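Local coordinates for protein branched-chain-amino-acid aminotransferase (Pseudomonas sp. UW4, PDB 6JIF) that catalyses the PLP-dependent transfer of amino groups between branched-chain amino acids and 2-oxo acids, as a dimeric class IV (fold type IV) aminotransferase, at residues B[39-44]-B[55-60]; B[122-127]-B[167-172]; B[79-84]-B[91-96]. All coordinates share one frame; numbering follows the deposited sequence.

Contact 1 (B[39-44]-B[55-60]); sequences DKRYLS and TLTEDN
Arg41 and Thr57 form a reciprocal backbone pair: Arg41 N donates to Thr57 O at 2.9 Å, and Thr57 N returns a bond to Arg41 O at 2.8 Å, both nearly straight. Two residues on, Leu43 and Thr55 repeat the pattern, Leu43 N reaching Thr55 O at 2.9 Å and Thr55 N reaching Leu43 O at 3.0 Å; the last is the least straight of the four, its donor tilted 26° from the carbonyl plane. Thr57 OG1 also accepts from Asp59 N, an ST turn that bends the chain as it leaves the strand. The Lys40-Glu58 salt bridge is long, with 4.0 Å between Lys40 NZ and Glu58 OE2, and the aliphatic Lys40 CD lies against Glu58 CG. The four backbone bonds define an antiparallel beta hairpin of strands 41-47 and 50-57 at one end of the seven-stranded sheet, with Tyr42 and Leu56 as the non-hydrogen-bonded pair between the two bonded ones. The Arg41 side chain bends at chi2 (-84°) and again at chi3, which turns the guanidinium back over the turn following Thr57. Asn60 CB sits over one face of that group, 3.4 Å above its plane and offset toward the rim, while the Asn60 amide is turned 76° from it and bonds Tyr35 OH through ND2. Arg41 NH2 makes a salt bridge with Glu66 of the second subunit, and Arg41 NH1 bonds Thr38 O, so the group is held from both sides of the dimer interface. On the face carrying Arg41 and Leu43, the methyl Thr57 CG2 touches Arg41 CG and Leu43 CB. On the other face, Leu56 CD2 meets Tyr42 CB at 4.1 Å and lies near the plane of the Tyr42 ring, at its edge.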
ATOM      1  N   ASP B  39      -7.642 -21.814 -17.226  1.00 29.60           N
ATOM      2  CA  ASP B  39      -7.952 -23.152 -16.726  1.00 23.41           C
ATOM      3  C   ASP B  39      -7.283 -23.449 -15.384  1.00 27.08           C
ATOM      4  O   ASP B  39      -7.948 -23.916 -14.456  1.00 28.20           O
ATOM      5  CB  ASP B  39      -7.525 -24.181 -17.748  1.00 28.52           C
ATOM      6  CG  ASP B  39      -8.443 -24.214 -18.936  1.00 34.13           C
ATOM      7  OD1 ASP B  39      -9.572 -23.669 -18.857  1.00 32.53           O
ATOM      8  OD2 ASP B  39      -8.024 -24.772 -19.953  1.00 37.13           O
ATOM      9  N   LYS B  40      -5.970 -23.222 -15.268  1.00 24.17           N
ATOM     10  CA  LYS B  40      -5.230 -23.580 -14.052  1.00 22.85           C
ATOM     11  C   LYS B  40      -4.348 -22.431 -13.614  1.00 23.96           C
ATOM     12  O   LYS B  40      -3.789 -21.699 -14.436  1.00 25.60           O
ATOM     13  CB  LYS B  40      -4.316 -24.822 -14.240  1.00 23.50           C
ATOM     14  CG  LYS B  40      -4.924 -26.004 -14.902  1.00 26.45           C
ATOM     15  CD  LYS B  40      -5.382 -27.009 -13.892  1.00 33.75           C
ATOM     16  CE  LYS B  40      -5.435 -28.413 -14.503  1.00 41.03           C
ATOM     17  NZ  LYS B  40      -6.150 -29.330 -13.613  1.00 45.63           N
ATOM     18  N   ARG B  41      -4.150 -22.327 -12.317  1.00 22.39           N
ATOM     19  CA  ARG B  41      -3.175 -21.392 -11.786  1.00 20.36           C
ATOM     20  C   ARG B  41      -2.285 -22.132 -10.801  1.00 17.20           C
ATOM     21  O   ARG B  41      -2.625 -23.208 -10.329  1.00 19.74           O
ATOM     22  CB  ARG B  41      -3.833 -20.122 -11.112  1.00 17.74           C
ATOM     23  CG  ARG B  41      -4.807 -20.368  -9.942  1.00 21.62           C
ATOM     24  CD  ARG B  41      -6.226 -20.684 -10.427  1.00 27.98           C
ATOM     25  NE  ARG B  41      -6.699 -19.587 -11.278  1.00 29.32           N
ATOM     26  CZ  ARG B  41      -7.347 -19.736 -12.433  1.00 29.89           C
ATOM     27  NH1 ARG B  41      -7.666 -20.948 -12.889  1.00 26.00           N
ATOM     28  NH2 ARG B  41      -7.673 -18.645 -13.135  1.00 26.34           N
ATOM     29  N   TYR B  42      -1.105 -21.567 -10.579  1.00 21.51           N
ATOM     30  CA  TYR B  42      -0.183 -22.068  -9.561  1.00 23.40           C
ATOM     31  C   TYR B  42      -0.499 -21.524  -8.173  1.00 21.12           C
ATOM     32  O   TYR B  42      -0.784 -20.322  -7.985  1.00 15.72           O
ATOM     33  CB  TYR B  42       1.240 -21.672  -9.951  1.00 20.76           C
ATOM     34  CG  TYR B  42       2.293 -22.209  -9.059  1.00 20.92           C
ATOM     35  CD1 TYR B  42       2.814 -23.441  -9.275  1.00 20.38           C
ATOM     36  CD2 TYR B  42       2.829 -21.423  -8.036  1.00 21.28           C
ATOM     37  CE1 TYR B  42       3.829 -23.946  -8.455  1.00 21.12           C
ATOM     38  CE2 TYR B  42       3.842 -21.905  -7.206  1.00 18.33           C
ATOM     39  CZ  TYR B  42       4.331 -23.171  -7.426  1.00 25.04           C
ATOM     40  OH  TYR B  42       5.333 -23.701  -6.657  1.00 30.14           O
ATOM     41  N   LEU B  43      -0.359 -22.391  -7.179  1.00 21.60           N
ATOM     42  CA  LEU B  43      -0.638 -22.009  -5.802  1.00 19.42           C
ATOM     43  C   LEU B  43       0.350 -22.721  -4.874  1.00 20.73           C
ATOM     44  O   LEU B  43       0.473 -23.945  -4.915  1.00 24.57           O
ATOM     45  CB  LEU B  43      -2.078 -22.365  -5.424  1.00 25.04           C
ATOM     46  CG  LEU B  43      -2.575 -21.993  -4.018  1.00 22.38           C
ATOM     47  CD1 LEU B  43      -2.684 -20.494  -3.801  1.00 29.46           C
ATOM     48  CD2 LEU B  43      -3.922 -22.662  -3.857  1.00 28.85           C
ATOM     49  N   SER B  44       1.042 -21.949  -4.030  1.00 24.00           N
ATOM     50  CA  SER B  44       2.033 -22.525  -3.130  1.00 24.92           C
ATOM     51  C   SER B  44       1.979 -21.797  -1.790  1.00 22.02           C
ATOM     52  O   SER B  44       1.907 -20.574  -1.754  1.00 20.50           O
ATOM     53  CB  SER B  44       3.432 -22.445  -3.779  1.00 19.43           C
ATOM     54  OG  SER B  44       4.462 -22.823  -2.850  1.00 26.83           O
ATOM     55  N   THR B  55       1.184 -26.469  -6.410  1.00 28.05           N
ATOM     56  CA  THR B  55       0.224 -27.275  -7.144  1.00 22.71           C
ATOM     57  C   THR B  55      -0.411 -26.395  -8.219  1.00 25.35           C
ATOM     58  O   THR B  55      -0.326 -25.160  -8.173  1.00 22.30           O
ATOM     59  CB  THR B  55      -0.833 -27.809  -6.180  1.00 29.43           C
ATOM     60  OG1 THR B  55      -1.593 -28.839  -6.803  1.00 36.25           O
ATOM     61  CG2 THR B  55      -1.773 -26.676  -5.728  1.00 26.76           C
ATOM     62  N   LEU B  56      -1.035 -27.035  -9.202  1.00 21.65           N
ATOM     63  CA  LEU B  56      -1.879 -26.309 -10.144  1.00 23.59           C
ATOM     64  C   LEU B  56      -3.331 -26.577  -9.791  1.00 28.34           C
ATOM     65  O   LEU B  56      -3.740 -27.735  -9.670  1.00 35.04           O
ATOM     66  CB  LEU B  56      -1.598 -26.693 -11.594  1.00 29.37           C
ATOM     67  CG  LEU B  56      -0.211 -26.380 -12.166  1.00 27.58           C
ATOM     68  CD1 LEU B  56      -0.042 -27.103 -13.488  1.00 34.21           C
ATOM     69  CD2 LEU B  56       0.015 -24.872 -12.288  1.00 29.24           C
ATOM     70  N   THR B  57      -4.118 -25.506  -9.648  1.00 24.44           N
ATOM     71  CA  THR B  57      -5.503 -25.635  -9.212  1.00 27.78           C
ATOM     72  C   THR B  57      -6.414 -24.901 -10.183  1.00 26.61           C
ATOM     73  O   THR B  57      -5.986 -23.976 -10.868  1.00 23.48           O
ATOM     74  CB  THR B  57      -5.710 -25.090  -7.796  1.00 31.70           C
ATOM     75  OG1 THR B  57      -7.091 -25.224  -7.419  1.00 33.07           O
ATOM     76  CG2 THR B  57      -5.302 -23.636  -7.683  1.00 30.92           C
ATOM     77  N   GLU B  58      -7.673 -25.342 -10.256  1.00 30.03           N
ATOM     78  CA  GLU B  58      -8.671 -24.668 -11.083  1.00 27.15           C
ATOM     79  C   GLU B  58      -9.405 -23.555 -10.356  1.00 27.28           C
ATOM     80  O   GLU B  58     -10.154 -22.821 -10.993  1.00 28.29           O
ATOM     81  CB  GLU B  58      -9.699 -25.658 -11.593  1.00 28.65           C
ATOM     82  CG  GLU B  58      -9.092 -26.759 -12.386  1.00 36.96           C
ATOM     83  CD  GLU B  58     -10.148 -27.675 -12.944  1.00 52.89           C
ATOM     84  OE1 GLU B  58     -11.131 -27.170 -13.540  1.00 56.69           O
ATOM     85  OE2 GLU B  58     -10.009 -28.904 -12.757  1.00 60.99           O
ATOM     86  N   ASP B  59      -9.208 -23.404  -9.053  1.00 26.32           N
ATOM     87  CA  ASP B  59      -9.978 -22.472  -8.248  1.00 25.65           C
ATOM     88  C   ASP B  59      -9.369 -21.085  -8.355  1.00 32.04           C
ATOM     89  O   ASP B  59      -8.242 -20.879  -7.893  1.00 29.41           O
ATOM     90  CB  ASP B  59      -9.993 -22.937  -6.782  1.00 30.92           C
ATOM     91  CG  ASP B  59     -10.993 -22.170  -5.899  1.00 30.52           C
ATOM     92  OD1 ASP B  59     -11.751 -21.327  -6.406  1.00 34.10           O
ATOM     93  OD2 ASP B  59     -11.030 -22.429  -4.673  1.00 33.38           O
ATOM     94  N   ASN B  60     -10.116 -20.120  -8.915  1.00 26.82           N
ATOM     95  CA  ASN B  60      -9.628 -18.754  -8.965  1.00 24.29           C
ATOM     96  C   ASN B  60     -10.122 -17.895  -7.797  1.00 24.67           C
ATOM     97  O   ASN B  60     -10.000 -16.660  -7.852  1.00 27.87           O
ATOM     98  CB  ASN B  60      -9.997 -18.114 -10.313  1.00 26.18           C
ATOM     99  CG  ASN B  60     -11.461 -17.687 -10.390  1.00 27.16           C
ATOM    100  OD1 ASN B  60     -12.347 -18.236  -9.708  1.00 27.24           O
ATOM    101  ND2 ASN B  60     -11.728 -16.713 -11.262  1.00 27.64           N
TER

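Contact 2 (B[122-127]-B[167-172]); sequences EACKAV and FSIFCI
Ile169 on strand 164-174 meets Ala123, Cys124 and Val127 of helix 117-130, an alpha-on-beta packing in which the helix lies across the antiparallel sheet of the chain's smaller, N-terminal part. The segment axes approach to 8.9 Å and their directions differ by 36°. No hydrogen bond joins the two; the evidence is of side-chain contacts alone, and all six touching residues are buried. Among the purely hydrocarbon contacts, the closest is that of Ile169 CD1 with Ala123 CB, at 3.6 Å. The extended outer arm of Ile169 (chi2 168°) carries CD1 up to the helix, where it also lies 3.9 Å from Cys124 N. Ala123 CB makes a looser, oblique contact with Phe167 CE2 on the ring. One helical turn on from Ala123, Val127 straddles two strand residues with its separate methyls: CG2 rests against Ile169 CB and the Ile169 carbonyl oxygen, whereas CG1, anti to the backbone N (chi1 170°), is directed to Cys171. With an alanine here both methyls would go, and the loss would probably open a gap above Ile169 and Cys171 while also removing part of the cover that Tyr42 and Leu56 receive from the helix. Sulfur contacts make up the rest, one from each segment. Cys124 SG, directed back toward the start of the helix, touches Ile169 CD1 at 4.0 Å, and Cys171 SG lies 4.0 Å from Val127 CG1.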
ATOM      1  N   GLU B 122      10.272 -22.132 -13.037  1.00 19.86           N
ATOM      2  CA  GLU B 122       9.577 -23.398 -13.253  1.00 19.13           C
ATOM      3  C   GLU B 122       8.078 -23.263 -13.009  1.00 22.03           C
ATOM      4  O   GLU B 122       7.275 -23.855 -13.737  1.00 22.90           O
ATOM      5  CB  GLU B 122      10.150 -24.505 -12.351  1.00 24.37           C
ATOM      6  CG  GLU B 122      11.509 -25.007 -12.806  1.00 32.87           C
ATOM      7  CD  GLU B 122      11.588 -25.392 -14.287  1.00 41.01           C
ATOM      8  OE1 GLU B 122      10.656 -26.018 -14.847  1.00 39.82           O
ATOM      9  OE2 GLU B 122      12.623 -25.074 -14.901  1.00 45.90           O
ATOM     10  N   ALA B 123       7.678 -22.506 -11.994  1.00 15.98           N
ATOM     11  CA  ALA B 123       6.251 -22.296 -11.767  1.00 20.91           C
ATOM     12  C   ALA B 123       5.622 -21.556 -12.936  1.00 18.32           C
ATOM     13  O   ALA B 123       4.505 -21.884 -13.371  1.00 20.21           O
ATOM     14  CB  ALA B 123       6.007 -21.506 -10.483  1.00 19.35           C
ATOM     15  N   CYS B 124       6.320 -20.544 -13.440  1.00 16.99           N
ATOM     16  CA  CYS B 124       5.788 -19.795 -14.579  1.00 18.48           C
ATOM     17  C   CYS B 124       5.627 -20.693 -15.782  1.00 20.49           C
ATOM     18  O   CYS B 124       4.588 -20.646 -16.467  1.00 20.52           O
ATOM     19  CB  CYS B 124       6.694 -18.627 -14.936  1.00 18.25           C
ATOM     20  SG  CYS B 124       6.747 -17.264 -13.741  1.00 21.55           S
ATOM     21  N   LYS B 125       6.651 -21.516 -16.061  1.00 22.01           N
ATOM     22  CA  LYS B 125       6.595 -22.437 -17.197  1.00 19.13           C
ATOM     23  C   LYS B 125       5.454 -23.436 -17.051  1.00 22.60           C
ATOM     24  O   LYS B 125       4.743 -23.714 -18.017  1.00 17.14           O
ATOM     25  CB  LYS B 125       7.928 -23.178 -17.370  1.00 21.36           C
ATOM     26  CG  LYS B 125       9.077 -22.282 -17.808  1.00 18.16           C
ATOM     27  CD  LYS B 125      10.360 -23.043 -17.911  1.00 19.36           C
ATOM     28  CE  LYS B 125      10.419 -23.863 -19.186  1.00 21.05           C
ATOM     29  NZ  LYS B 125      11.639 -24.667 -19.056  1.00 28.02           N
ATOM     30  N   ALA B 126       5.224 -23.937 -15.842  1.00 18.65           N
ATOM     31  CA  ALA B 126       4.122 -24.875 -15.638  1.00 17.70           C
ATOM     32  C   ALA B 126       2.778 -24.207 -15.897  1.00 19.61           C
ATOM     33  O   ALA B 126       1.885 -24.819 -16.477  1.00 19.18           O
ATOM     34  CB  ALA B 126       4.172 -25.442 -14.209  1.00 20.41           C
ATOM     35  N   VAL B 127       2.626 -22.941 -15.484  1.00 16.75           N
ATOM     36  CA  VAL B 127       1.370 -22.230 -15.782  1.00 17.47           C
ATOM     37  C   VAL B 127       1.175 -22.040 -17.291  1.00 21.09           C
ATOM     38  O   VAL B 127       0.068 -22.253 -17.835  1.00 20.42           O
ATOM     39  CB  VAL B 127       1.352 -20.891 -15.029  1.00 22.14           C
ATOM     40  CG1 VAL B 127       0.185 -20.001 -15.512  1.00 27.37           C
ATOM     41  CG2 VAL B 127       1.223 -21.143 -13.547  1.00 20.46           C
ATOM     42  N   PHE B 167       2.131 -17.836  -2.545  1.00 18.21           N
ATOM     43  CA  PHE B 167       2.740 -17.468  -3.826  1.00 20.55           C
ATOM     44  C   PHE B 167       1.846 -18.078  -4.907  1.00 14.28           C
ATOM     45  O   PHE B 167       1.558 -19.265  -4.871  1.00 16.67           O
ATOM     46  CB  PHE B 167       4.178 -18.002  -3.914  1.00 19.24           C
ATOM     47  CG  PHE B 167       4.767 -17.877  -5.282  1.00 15.03           C
ATOM     48  CD1 PHE B 167       4.626 -16.688  -5.991  1.00 13.31           C
ATOM     49  CD2 PHE B 167       5.422 -18.948  -5.867  1.00 23.45           C
ATOM     50  CE1 PHE B 167       5.149 -16.561  -7.291  1.00 19.90           C
ATOM     51  CE2 PHE B 167       5.965 -18.846  -7.163  1.00 23.74           C
ATOM     52  CZ  PHE B 167       5.852 -17.675  -7.868  1.00 18.00           C
ATOM     53  N   SER B 168       1.289 -17.251  -5.776  1.00 16.00           N
ATOM     54  CA  SER B 168       0.392 -17.798  -6.776  1.00 17.49           C
ATOM     55  C   SER B 168       0.690 -17.131  -8.123  1.00 13.71           C
ATOM     56  O   SER B 168       1.272 -16.050  -8.202  1.00 18.35           O
ATOM     57  CB  SER B 168      -1.071 -17.607  -6.308  1.00 20.52           C
ATOM     58  OG  SER B 168      -2.053 -18.027  -7.239  1.00 22.72           O
ATOM     59  N   ILE B 169       0.332 -17.811  -9.195  1.00 15.27           N
ATOM     60  CA  ILE B 169       0.500 -17.238 -10.531  1.00 13.77           C
ATOM     61  C   ILE B 169      -0.748 -17.601 -11.328  1.00 17.91           C
ATOM     62  O   ILE B 169      -1.023 -18.787 -11.546  1.00 19.40           O
ATOM     63  CB  ILE B 169       1.758 -17.740 -11.289  1.00 21.06           C
ATOM     64  CG1 ILE B 169       3.006 -17.745 -10.383  1.00 16.40           C
ATOM     65  CG2 ILE B 169       1.960 -16.988 -12.654  1.00 16.83           C
ATOM     66  CD1 ILE B 169       4.170 -18.474 -10.974  1.00 23.93           C
ATOM     67  N   PHE B 170      -1.462 -16.586 -11.824  1.00 16.86           N
ATOM     68  CA  PHE B 170      -2.494 -16.883 -12.812  1.00 18.58           C
ATOM     69  C   PHE B 170      -2.103 -16.238 -14.138  1.00 19.59           C
ATOM     70  O   PHE B 170      -1.156 -15.459 -14.215  1.00 17.20           O
ATOM     71  CB  PHE B 170      -3.902 -16.448 -12.339  1.00 15.18           C
ATOM     72  CG  PHE B 170      -4.086 -14.983 -12.116  1.00 17.91           C
ATOM     73  CD1 PHE B 170      -4.464 -14.145 -13.173  1.00 16.32           C
ATOM     74  CD2 PHE B 170      -3.999 -14.437 -10.826  1.00 17.18           C
ATOM     75  CE1 PHE B 170      -4.680 -12.782 -12.984  1.00 18.90           C
ATOM     76  CE2 PHE B 170      -4.206 -13.052 -10.662  1.00 18.42           C
ATOM     77  CZ  PHE B 170      -4.538 -12.233 -11.749  1.00 17.20           C
ATOM     78  N   CYS B 171      -2.786 -16.629 -15.210  1.00 21.38           N
ATOM     79  CA  CYS B 171      -2.501 -16.062 -16.523  1.00 17.00           C
ATOM     80  C   CYS B 171      -3.800 -15.629 -17.194  1.00 15.80           C
ATOM     81  O   CYS B 171      -4.907 -16.036 -16.813  1.00 19.11           O
ATOM     82  CB  CYS B 171      -1.710 -17.054 -17.413  1.00 21.39           C
ATOM     83  SG  CYS B 171      -2.584 -18.516 -17.961  1.00 22.14           S
ATOM     84  N   ILE B 172      -3.651 -14.767 -18.184  1.00 17.09           N
ATOM     85  CA  ILE B 172      -4.791 -14.285 -18.998  1.00 19.20           C
ATOM     86  C   ILE B 172      -4.307 -14.042 -20.417  1.00 23.96           C
ATOM     87  O   ILE B 172      -3.179 -13.575 -20.600  1.00 22.44           O
ATOM     88  CB  ILE B 172      -5.414 -12.982 -18.441  1.00 22.26           C
ATOM     89  CG1 ILE B 172      -4.342 -11.899 -18.248  1.00 24.09           C
ATOM     90  CG2 ILE B 172      -6.132 -13.221 -17.143  1.00 24.29           C
ATOM     91  CD1 ILE B 172      -4.982 -10.552 -18.092  1.00 30.10           C
TER

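Contact 3 (B[79-84]-B[91-96]); sequences EGMKAY and INLFRP
Met81 meets Pro96 and Leu93 through its thioether sulfur. Its CG lies between the backbone N and the carbonyl carbon (chi1 72°), and SD is thereby brought to 3.9 Å from Pro96 CB, the two side chains crossing at about a right angle; SD also meets Leu93 CD1. At Lys82 the contact becomes one of backbone polar groups. Lys82 N donates to a water, which in turn donates to Phe94 O, so this step of the ladder is bridged by water instead of a direct bond. Lys82 O then accepts from Phe94 N at 3.0 Å, the N-H...O angle being 166°. The Lys82 side chain leads away, and its ammonium bonds the carbonyl oxygen of Thr305, a residue of the PLP pocket. The pattern is that of an antiparallel beta hairpin, strand 76-85 turning back into 91-94, with the segment axes 4.5 Å apart at their closest; Arg95 then takes the N-cap position of helix 96-109. Ala83 and Leu93 form the non-hydrogen-bonded pair. Ala83 CB packs on Leu93 CD1 and on Ile91 CG2, and its CA approaches Asn92 O to 3.1 Å in a CA-H...O contact. Met81, Ala83 and Leu93 face helix 117-130, while Ile91 reaches loop residues Glu132 and Ile135. Tyr84 ends the segment with a two-way pair: Tyr84 N to Asn92 O and Asn92 N to Tyr84 O are each 2.8 Å, the latter lying in the carbonyl plane. On the opposite face, the Tyr84 ring presents its edge to Phe94 CB, which lies in the ring plane 3.9 Å from CE1. The Asn92 amide points to other partners, its OD1 bonding Lys358 NZ and its ND2 bonding Gln345 O.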
ATOM      1  N   GLU B  79       4.247  -9.439  -9.894  1.00 11.59           N
ATOM      2  CA  GLU B  79       5.069  -9.345 -11.090  1.00 11.67           C
ATOM      3  C   GLU B  79       4.161  -9.423 -12.326  1.00 16.26           C
ATOM      4  O   GLU B  79       2.975  -9.746 -12.251  1.00 15.36           O
ATOM      5  CB  GLU B  79       6.127 -10.467 -11.153  1.00 15.83           C
ATOM      6  CG  GLU B  79       7.432 -10.132 -10.339  1.00 16.02           C
ATOM      7  CD  GLU B  79       8.108  -8.868 -10.853  1.00 17.94           C
ATOM      8  OE1 GLU B  79       7.967  -8.584 -12.084  1.00 17.88           O
ATOM      9  OE2 GLU B  79       8.675  -8.114 -10.027  1.00 18.59           O
ATOM     10  N   GLY B  80       4.763  -9.186 -13.478  1.00 15.79           N
ATOM     11  CA  GLY B  80       4.018  -9.277 -14.748  1.00 16.33           C
ATOM     12  C   GLY B  80       4.978  -9.658 -15.854  1.00 17.37           C
ATOM     13  O   GLY B  80       6.031  -9.025 -16.007  1.00 14.06           O
ATOM     14  N   MET B  81       4.655 -10.701 -16.618  1.00 14.91           N
ATOM     15  CA  MET B  81       5.516 -11.104 -17.741  1.00 20.17           C
ATOM     16  C   MET B  81       4.648 -11.719 -18.841  1.00 18.02           C
ATOM     17  O   MET B  81       3.500 -12.096 -18.604  1.00 20.26           O
ATOM     18  CB  MET B  81       6.587 -12.113 -17.310  1.00 17.79           C
ATOM     19  CG  MET B  81       5.931 -13.466 -17.030  1.00 21.26           C
ATOM     20  SD  MET B  81       6.955 -14.549 -16.090  1.00 30.58           S
ATOM     21  CE  MET B  81       6.896 -13.560 -14.605  1.00 22.19           C
ATOM     22  N   LYS B  82       5.196 -11.837 -20.048  1.00 15.62           N
ATOM     23  CA  LYS B  82       4.415 -12.406 -21.145  1.00 15.99           C
ATOM     24  C   LYS B  82       5.086 -13.622 -21.797  1.00 18.15           C
ATOM     25  O   LYS B  82       6.324 -13.722 -21.870  1.00 16.09           O
ATOM     26  CB  LYS B  82       4.144 -11.363 -22.249  1.00 17.11           C
ATOM     27  CG  LYS B  82       3.034 -10.391 -21.890  1.00 20.01           C
ATOM     28  CD  LYS B  82       2.891  -9.303 -22.962  1.00 21.52           C
ATOM     29  CE  LYS B  82       2.072  -8.123 -22.435  1.00 27.54           C
ATOM     30  NZ  LYS B  82       1.994  -7.076 -23.505  1.00 25.44           N
ATOM     31  N   ALA B  83       4.244 -14.517 -22.320  1.00 15.96           N
ATOM     32  CA  ALA B  83       4.686 -15.582 -23.213  1.00 20.30           C
ATOM     33  C   ALA B  83       4.050 -15.322 -24.559  1.00 20.44           C
ATOM     34  O   ALA B  83       2.937 -14.808 -24.606  1.00 20.02           O
ATOM     35  CB  ALA B  83       4.289 -16.976 -22.714  1.00 18.83           C
ATOM     36  N   TYR B  84       4.799 -15.603 -25.625  1.00 20.59           N
ATOM     37  CA  TYR B  84       4.437 -15.315 -27.009  1.00 18.21           C
ATOM     38  C   TYR B  84       4.558 -16.575 -27.867  1.00 22.90           C
ATOM     39  O   TYR B  84       5.535 -17.332 -27.743  1.00 18.67           O
ATOM     40  CB  TYR B  84       5.347 -14.238 -27.577  1.00 19.24           C
ATOM     41  CG  TYR B  84       5.440 -12.978 -26.774  1.00 21.16           C
ATOM     42  CD1 TYR B  84       6.343 -12.867 -25.698  1.00 22.32           C
ATOM     43  CD2 TYR B  84       4.656 -11.889 -27.069  1.00 22.71           C
ATOM     44  CE1 TYR B  84       6.439 -11.701 -24.960  1.00 25.67           C
ATOM     45  CE2 TYR B  84       4.761 -10.718 -26.340  1.00 17.66           C
ATOM     46  CZ  TYR B  84       5.646 -10.634 -25.285  1.00 23.72           C
ATOM     47  OH  TYR B  84       5.746  -9.484 -24.534  1.00 23.93           O
ATOM     48  N   ILE B  91       7.152 -21.422 -28.108  1.00 24.14           N
ATOM     49  CA  ILE B  91       6.622 -20.452 -27.149  1.00 18.80           C
ATOM     50  C   ILE B  91       7.771 -19.739 -26.422  1.00 21.27           C
ATOM     51  O   ILE B  91       8.597 -20.391 -25.770  1.00 19.55           O
ATOM     52  CB  ILE B  91       5.701 -21.142 -26.122  1.00 18.80           C
ATOM     53  CG1 ILE B  91       4.609 -21.923 -26.860  1.00 21.57           C
ATOM     54  CG2 ILE B  91       5.163 -20.104 -25.148  1.00 22.76           C
ATOM     55  CD1 ILE B  91       3.781 -22.818 -25.943  1.00 23.71           C
ATOM     56  N   ASN B  92       7.803 -18.398 -26.491  1.00 18.00           N
ATOM     57  CA  ASN B  92       8.839 -17.598 -25.835  1.00 21.34           C
ATOM     58  C   ASN B  92       8.283 -17.028 -24.538  1.00 23.19           C
ATOM     59  O   ASN B  92       7.348 -16.229 -24.563  1.00 18.25           O
ATOM     60  CB  ASN B  92       9.300 -16.416 -26.705  1.00 19.03           C
ATOM     61  CG  ASN B  92      10.254 -16.811 -27.772  1.00 21.73           C
ATOM     62  OD1 ASN B  92      10.600 -17.959 -27.867  1.00 18.69           O
ATOM     63  ND2 ASN B  92      10.710 -15.852 -28.578  1.00 19.23           N
ATOM     64  N   LEU B  93       8.878 -17.371 -23.405  1.00 15.86           N
ATOM     65  CA  LEU B  93       8.580 -16.658 -22.171  1.00 15.20           C
ATOM     66  C   LEU B  93       9.671 -15.604 -21.973  1.00 18.68           C
ATOM     67  O   LEU B  93      10.843 -15.954 -21.858  1.00 18.16           O
ATOM     68  CB  LEU B  93       8.555 -17.678 -21.030  1.00 20.85           C
ATOM     69  CG  LEU B  93       8.298 -17.239 -19.614  1.00 16.80           C
ATOM     70  CD1 LEU B  93       6.898 -16.661 -19.601  1.00 21.86           C
ATOM     71  CD2 LEU B  93       8.385 -18.456 -18.703  1.00 16.05           C
ATOM     72  N   PHE B  94       9.297 -14.323 -21.855  1.00 14.78           N
ATOM     73  CA  PHE B  94      10.267 -13.219 -21.958  1.00 14.87           C
ATOM     74  C   PHE B  94      10.846 -12.826 -20.589  1.00 17.99           C
ATOM     75  O   PHE B  94      10.138 -12.260 -19.758  1.00 16.01           O
ATOM     76  CB  PHE B  94       9.599 -12.007 -22.634  1.00 15.01           C
ATOM     77  CG  PHE B  94      10.542 -10.851 -22.885  1.00 15.33           C
ATOM     78  CD1 PHE B  94      11.479 -10.897 -23.921  1.00 16.00           C
ATOM     79  CD2 PHE B  94      10.502  -9.721 -22.062  1.00 22.07           C
ATOM     80  CE1 PHE B  94      12.345  -9.840 -24.172  1.00 16.58           C
ATOM     81  CE2 PHE B  94      11.393  -8.647 -22.292  1.00 17.26           C
ATOM     82  CZ  PHE B  94      12.290  -8.694 -23.341  1.00 18.85           C
ATOM     83  N   ARG B  95      12.183 -13.066 -20.397  1.00 16.64           N
ATOM     84  CA  ARG B  95      12.988 -12.592 -19.258  1.00 14.61           C
ATOM     85  C   ARG B  95      12.374 -12.900 -17.890  1.00 14.07           C
ATOM     86  O   ARG B  95      12.395 -12.041 -16.997  1.00 18.14           O
ATOM     87  CB  ARG B  95      13.251 -11.090 -19.404  1.00 14.72           C
ATOM     88  CG  ARG B  95      13.985 -10.795 -20.741  1.00 15.45           C
ATOM     89  CD  ARG B  95      14.720  -9.493 -20.658  1.00 15.81           C
ATOM     90  NE  ARG B  95      15.997  -9.586 -19.963  1.00 16.89           N
ATOM     91  CZ  ARG B  95      16.798  -8.544 -19.743  1.00 16.57           C
ATOM     92  NH1 ARG B  95      16.474  -7.309 -20.184  1.00 16.81           N
ATOM     93  NH2 ARG B  95      17.974  -8.745 -19.167  1.00 17.08           N
ATOM     94  N   PRO B  96      11.852 -14.103 -17.665  1.00 16.14           N
ATOM     95  CA  PRO B  96      11.249 -14.376 -16.360  1.00 17.03           C
ATOM     96  C   PRO B  96      12.249 -14.345 -15.202  1.00 18.05           C
ATOM     97  O   PRO B  96      11.847 -14.098 -14.058  1.00 16.47           O
ATOM     98  CB  PRO B  96      10.665 -15.778 -16.535  1.00 14.86           C
ATOM     99  CG  PRO B  96      11.482 -16.395 -17.559  1.00 14.61           C
ATOM    100  CD  PRO B  96      11.812 -15.293 -18.551  1.00 14.41           C
TER
HETATM  101  O   HOH W   1       7.653 -10.589 -20.134  1.00 25.14           O

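In the fold
All three contacts involve one antiparallel sheet, and along the chain they follow in series: contact 1, then contact 3, then contact 2. Contact 1 pairs strand 50-57, outermost in this chain, with strand 41-47; contact 3 pairs the two strands before the other end strand, 356-358. Their centres are 18 Å apart. Contact 2 sits between them, 8 Å from contact 1 and 11 Å from contact 3. Helix 117-130 spans both hairpins, Ala123 and Val127 packing on Tyr42, and Cys124 on Met81 and Leu93. Contacts 1 and 2 both touch the second subunit; contact 3 does not, and its Phe94 side chain lies about 8 Å from PLP.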